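Local coordinates for putative flagellar hook-associated protein (Vibrio parahaemolyticus, PDB 3PWX) that probably serves as a structural component of the bacterial flagellum, at residues S39-L44 with F98-G102; M136-M140 with E196-R200. All blocks are in the same frame, centred on the assembly; numbering follows the deposited sequence.

Contact 1: S39-L44 with F98-G102; sequences SQETHL and FLFSG
The backbone oxygen of Gln-40 takes the helical hydrogen bond from Leu-44 N at 2.9 Å and also faces the rim of the Phe-100 ring, whose CZ lies 3.9 Å from that Gln-40 O, close to the ring plane. The ring therefore meets helix 7-61 edge on. Its CE1 corner rests against His-43 CB at 3.8 Å, and its CE2 corner against the aliphatic part of Gln-40, with Phe-100 CE2 to Gln-40 CG at 3.9 Å. Leu-44 CG adds a looser apolar contact to Phe-100 CZ. The CG of Phe-100 stands opposite the carbonyl carbon (chi1 -72°), which carries the ring out of its loop to the helix. Leu-99 works alongside: its CD2 methyl sits 3.6 Å from His-43 CD2, the two side chains crossing at about a right angle, while its CB lies over the margin of one Phe-100 face. Leu-44 also packs on Ala-193 and Met-194 of helix 172-223. Leu-99 and Phe-100 are the central residues of a type I beta turn, Phe-98 to Ser-101, packed on Gln-40, His-43 and Leu-44 of one helical face within the flagellin N-terminal helical region.

Contact 2: M136-M140 with E196-R200; sequences MDSNM and EIGGR
Met-136, modelled as selenomethionine, lays its selenium against the aliphatic stem of Arg-200, with Met-136 SE only 3.3 Å from Arg-200 CG, a tight approach. With CG opposite the backbone N (chi1 155°), bends at chi2 and chi3 turn the methyl aside and leave selenium against the arginine. The backbone of Met-136 also pairs antiparallel with a strand of the second subunit, continuing the sheet across the interface. Asp-137 follows, with its carbonyl oxygen over one face of the guanidinium, 3.2 Å from Arg-200 NH1 but poorly angled for a hydrogen bond. Its CB lies over the rim of a guanidinium face, and its OD2 is 4.6 Å from Arg-200 NH2, well out of the group's plane, a relation of charge alone. The CB of Asn-139 points away from the helix, and its OD1 accepts from Arg-126 N while ND2 donates to Asp-124 O, yet its carbonyl oxygen turns to the arginine. Arg-200 NH1 donates to Asn-139 O at 3.2 Å, nearly straight at 174°. The acceptor lies in the guanidinium plane, whereas the donor stands 57° above the carbonyl plane, not on a lone pair. Met-140, also selenomethionine, doubles back at its end: CG packs on Ile-197 CD1 at 3.7 Å, SE lies near the guanidinium, and CE is 4.0 Å from Glu-196 OE1. One helical turn before the arginine, Glu-196 OE2 forms a salt bridge with Arg-200 NH2 at 2.8 Å, its hydrogen bond weak because poorly aligned; Lys-132 of the second subunit makes a long, weak ion pair with the same oxygen. A buried guanidinium thus has a carboxylate on one nitrogen and a main-chain carbonyl on another; with Asp-137 nearby, this surrounding would probably favour its positive charge and fix its rotation.

Overall arrangement
The two contacts follow one another along the chain, their centres about 11 Å apart, and they meet directly. Phe-100 of contact 1 reaches the backbone of contact 2, its CD2 3.5 Å from Met-140 O, while the Gln-40 side chain packs against the backbone at Ser-138 and Met-140. Glu-41 CD is 3.4 Å from Ile-197 CG2: helices 7-61 and 172-223 touch here; 98-102 packs on the first, 136-140 on both. His-97, a magnesium-binding residue that holds no ion in this chain, lies closer to contact 1, about 6 Å between its side chain and that of Leu-99, against about 10 Å to that of Asn-139. A modelled magnesium ion lies about 11 Å from the Leu-99 side chain.

Contact 1: S39-L44 with F98-G102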
# COMPACT_ATOMS: atom_id res chain seq x y z
N SER A 39 13.57 -3.78 11.96
CA SER A 39 13.25 -4.14 13.34
C SER A 39 12.39 -5.41 13.52
O SER A 39 12.66 -6.21 14.42
CB SER A 39 12.67 -2.94 14.08
OG SER A 39 12.60 -3.30 15.45
N GLN A 40 11.37 -5.61 12.68
CA GLN A 40 10.58 -6.87 12.70
C GLN A 40 11.37 -8.11 12.26
O GLN A 40 11.10 -9.22 12.73
CB GLN A 40 9.41 -6.78 11.76
CG GLN A 40 8.33 -5.85 12.24
CD GLN A 40 7.34 -5.48 11.15
OE1 GLN A 40 6.94 -4.32 11.04
NE2 GLN A 40 6.95 -6.45 10.32
N GLU A 41 12.30 -7.91 11.35
CA GLU A 41 13.12 -8.94 10.79
C GLU A 41 14.04 -9.49 11.85
O GLU A 41 14.26 -10.70 11.91
CB GLU A 41 14.00 -8.35 9.68
CG GLU A 41 13.63 -8.69 8.24
CD GLU A 41 14.33 -7.76 7.17
OE1 GLU A 41 14.27 -6.49 7.26
OE2 GLU A 41 14.93 -8.30 6.22
N THR A 42 14.60 -8.61 12.68
CA THR A 42 15.45 -9.06 13.80
C THR A 42 14.65 -9.99 14.67
O THR A 42 15.12 -11.07 15.01
CB THR A 42 15.89 -7.86 14.66
OG1 THR A 42 16.82 -7.04 13.92
CG2 THR A 42 16.52 -8.30 15.99
N HIS A 43 13.42 -9.60 15.04
CA HIS A 43 12.62 -10.46 15.95
C HIS A 43 12.24 -11.75 15.26
O HIS A 43 12.30 -12.84 15.91
CB HIS A 43 11.38 -9.76 16.55
CG HIS A 43 11.71 -8.58 17.40
ND1 HIS A 43 12.35 -8.69 18.62
CD2 HIS A 43 11.54 -7.25 17.18
CE1 HIS A 43 12.53 -7.49 19.13
NE2 HIS A 43 12.05 -6.60 18.28
N LEU A 44 11.92 -11.66 13.96
CA LEU A 44 11.62 -12.89 13.27
C LEU A 44 12.83 -13.79 13.12
O LEU A 44 12.71 -14.99 13.35
CB LEU A 44 10.90 -12.70 11.98
CG LEU A 44 9.49 -12.11 12.16
CD1 LEU A 44 8.95 -11.75 10.78
CD2 LEU A 44 8.55 -13.05 12.94
N PHE A 98 3.07 -2.62 20.81
CA PHE A 98 3.32 -4.01 20.42
C PHE A 98 3.47 -4.19 18.91
O PHE A 98 2.55 -4.06 18.16
CB PHE A 98 2.32 -4.98 21.02
CG PHE A 98 2.44 -5.12 22.50
CD1 PHE A 98 3.40 -5.97 23.06
CD2 PHE A 98 1.66 -4.35 23.34
CE1 PHE A 98 3.54 -6.07 24.47
CE2 PHE A 98 1.79 -4.45 24.72
CZ PHE A 98 2.72 -5.30 25.29
N LEU A 99 4.67 -4.52 18.48
CA LEU A 99 5.01 -4.65 17.08
C LEU A 99 4.11 -5.62 16.30
O LEU A 99 3.89 -5.48 15.12
CB LEU A 99 6.47 -5.15 17.05
CG LEU A 99 7.58 -4.16 16.65
CD1 LEU A 99 7.34 -2.67 17.11
CD2 LEU A 99 9.00 -4.69 17.08
N PHE A 100 3.60 -6.64 16.97
CA PHE A 100 3.09 -7.80 16.22
C PHE A 100 1.67 -8.09 16.51
O PHE A 100 1.20 -9.21 16.15
CB PHE A 100 3.89 -9.11 16.47
CG PHE A 100 5.22 -9.12 15.85
CD1 PHE A 100 6.35 -9.20 16.64
CD2 PHE A 100 5.38 -9.02 14.44
CE1 PHE A 100 7.60 -9.22 16.06
CE2 PHE A 100 6.61 -8.99 13.89
CZ PHE A 100 7.74 -9.10 14.71
N SER A 101 1.00 -7.13 17.14
CA SER A 101 -0.39 -7.24 17.52
C SER A 101 -1.46 -6.76 16.51
O SER A 101 -2.67 -6.66 16.86
CB SER A 101 -0.57 -6.51 18.87
OG SER A 101 -0.02 -7.34 19.92
N GLY A 102 -1.08 -6.48 15.28
CA GLY A 102 -2.10 -5.99 14.38
C GLY A 102 -2.50 -4.58 14.85
O GLY A 102 -1.65 -3.78 15.16

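Contact 2: M136-M140 with E196-R200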
# COMPACT_ATOMS: atom_id res chain seq x y z
N MSE A 136 2.21 1.48 1.48
CA MSE A 136 2.92 0.19 1.61
C MSE A 136 2.54 -0.39 2.98
O MSE A 136 2.47 0.38 3.96
CB MSE A 136 4.40 0.40 1.51
CG MSE A 136 5.22 -0.67 2.18
SE MSE A 136 5.43 -2.20 0.92
CE MSE A 136 5.95 -0.96 -0.58
N ASP A 137 2.23 -1.69 3.05
CA ASP A 137 1.88 -2.31 4.34
C ASP A 137 3.13 -2.41 5.18
O ASP A 137 4.17 -2.75 4.68
CB ASP A 137 1.22 -3.68 4.14
CG ASP A 137 -0.11 -3.60 3.33
OD1 ASP A 137 -0.77 -2.50 3.24
OD2 ASP A 137 -0.51 -4.66 2.79
N SER A 138 3.03 -2.12 6.46
CA SER A 138 4.20 -1.91 7.31
C SER A 138 4.25 -2.83 8.49
O SER A 138 5.28 -2.85 9.23
CB SER A 138 4.22 -0.44 7.77
OG SER A 138 3.09 -0.17 8.60
N ASN A 139 3.23 -3.66 8.69
CA ASN A 139 3.35 -4.63 9.78
C ASN A 139 3.30 -6.13 9.43
O ASN A 139 2.85 -6.48 8.34
CB ASN A 139 2.35 -4.32 10.88
CG ASN A 139 0.91 -4.52 10.45
OD1 ASN A 139 0.47 -4.17 9.33
ND2 ASN A 139 0.13 -5.09 11.38
N MSE A 140 3.81 -6.99 10.33
CA MSE A 140 3.51 -8.42 10.27
C MSE A 140 2.68 -8.74 11.51
O MSE A 140 2.67 -7.96 12.45
CB MSE A 140 4.76 -9.31 10.22
CG MSE A 140 5.60 -9.23 8.95
SE MSE A 140 4.59 -9.55 7.28
CE MSE A 140 4.05 -11.41 7.58
N GLU A 196 8.75 -11.94 2.66
CA GLU A 196 7.82 -10.90 2.30
C GLU A 196 8.38 -9.56 2.73
O GLU A 196 8.36 -8.63 1.97
CB GLU A 196 6.44 -11.17 2.87
CG GLU A 196 5.38 -10.38 2.16
CD GLU A 196 4.06 -10.26 2.93
OE1 GLU A 196 3.63 -11.26 3.57
OE2 GLU A 196 3.44 -9.15 2.85
N ILE A 197 8.95 -9.45 3.91
CA ILE A 197 9.61 -8.20 4.24
C ILE A 197 10.73 -7.79 3.29
O ILE A 197 10.87 -6.60 2.94
CB ILE A 197 10.13 -8.23 5.65
CG1 ILE A 197 9.02 -7.92 6.64
CG2 ILE A 197 11.29 -7.25 5.81
CD1 ILE A 197 9.13 -8.64 7.98
N GLY A 198 11.55 -8.73 2.85
CA GLY A 198 12.59 -8.38 1.86
C GLY A 198 12.02 -7.83 0.57
O GLY A 198 12.58 -6.95 0.02
N GLY A 199 10.92 -8.36 0.06
CA GLY A 199 10.20 -7.82 -1.09
C GLY A 199 9.68 -6.41 -0.80
O GLY A 199 9.73 -5.53 -1.67
N ARG A 200 9.17 -6.16 0.41
CA ARG A 200 8.82 -4.78 0.78
C ARG A 200 10.00 -3.81 0.68
O ARG A 200 9.94 -2.83 -0.05
CB ARG A 200 8.16 -4.72 2.14
CG ARG A 200 6.66 -5.11 2.02
CD ARG A 200 6.02 -5.14 3.42
NE ARG A 200 4.81 -5.94 3.45
CZ ARG A 200 4.17 -6.21 4.58
NH1 ARG A 200 4.62 -5.75 5.75
NH2 ARG A 200 3.06 -6.96 4.54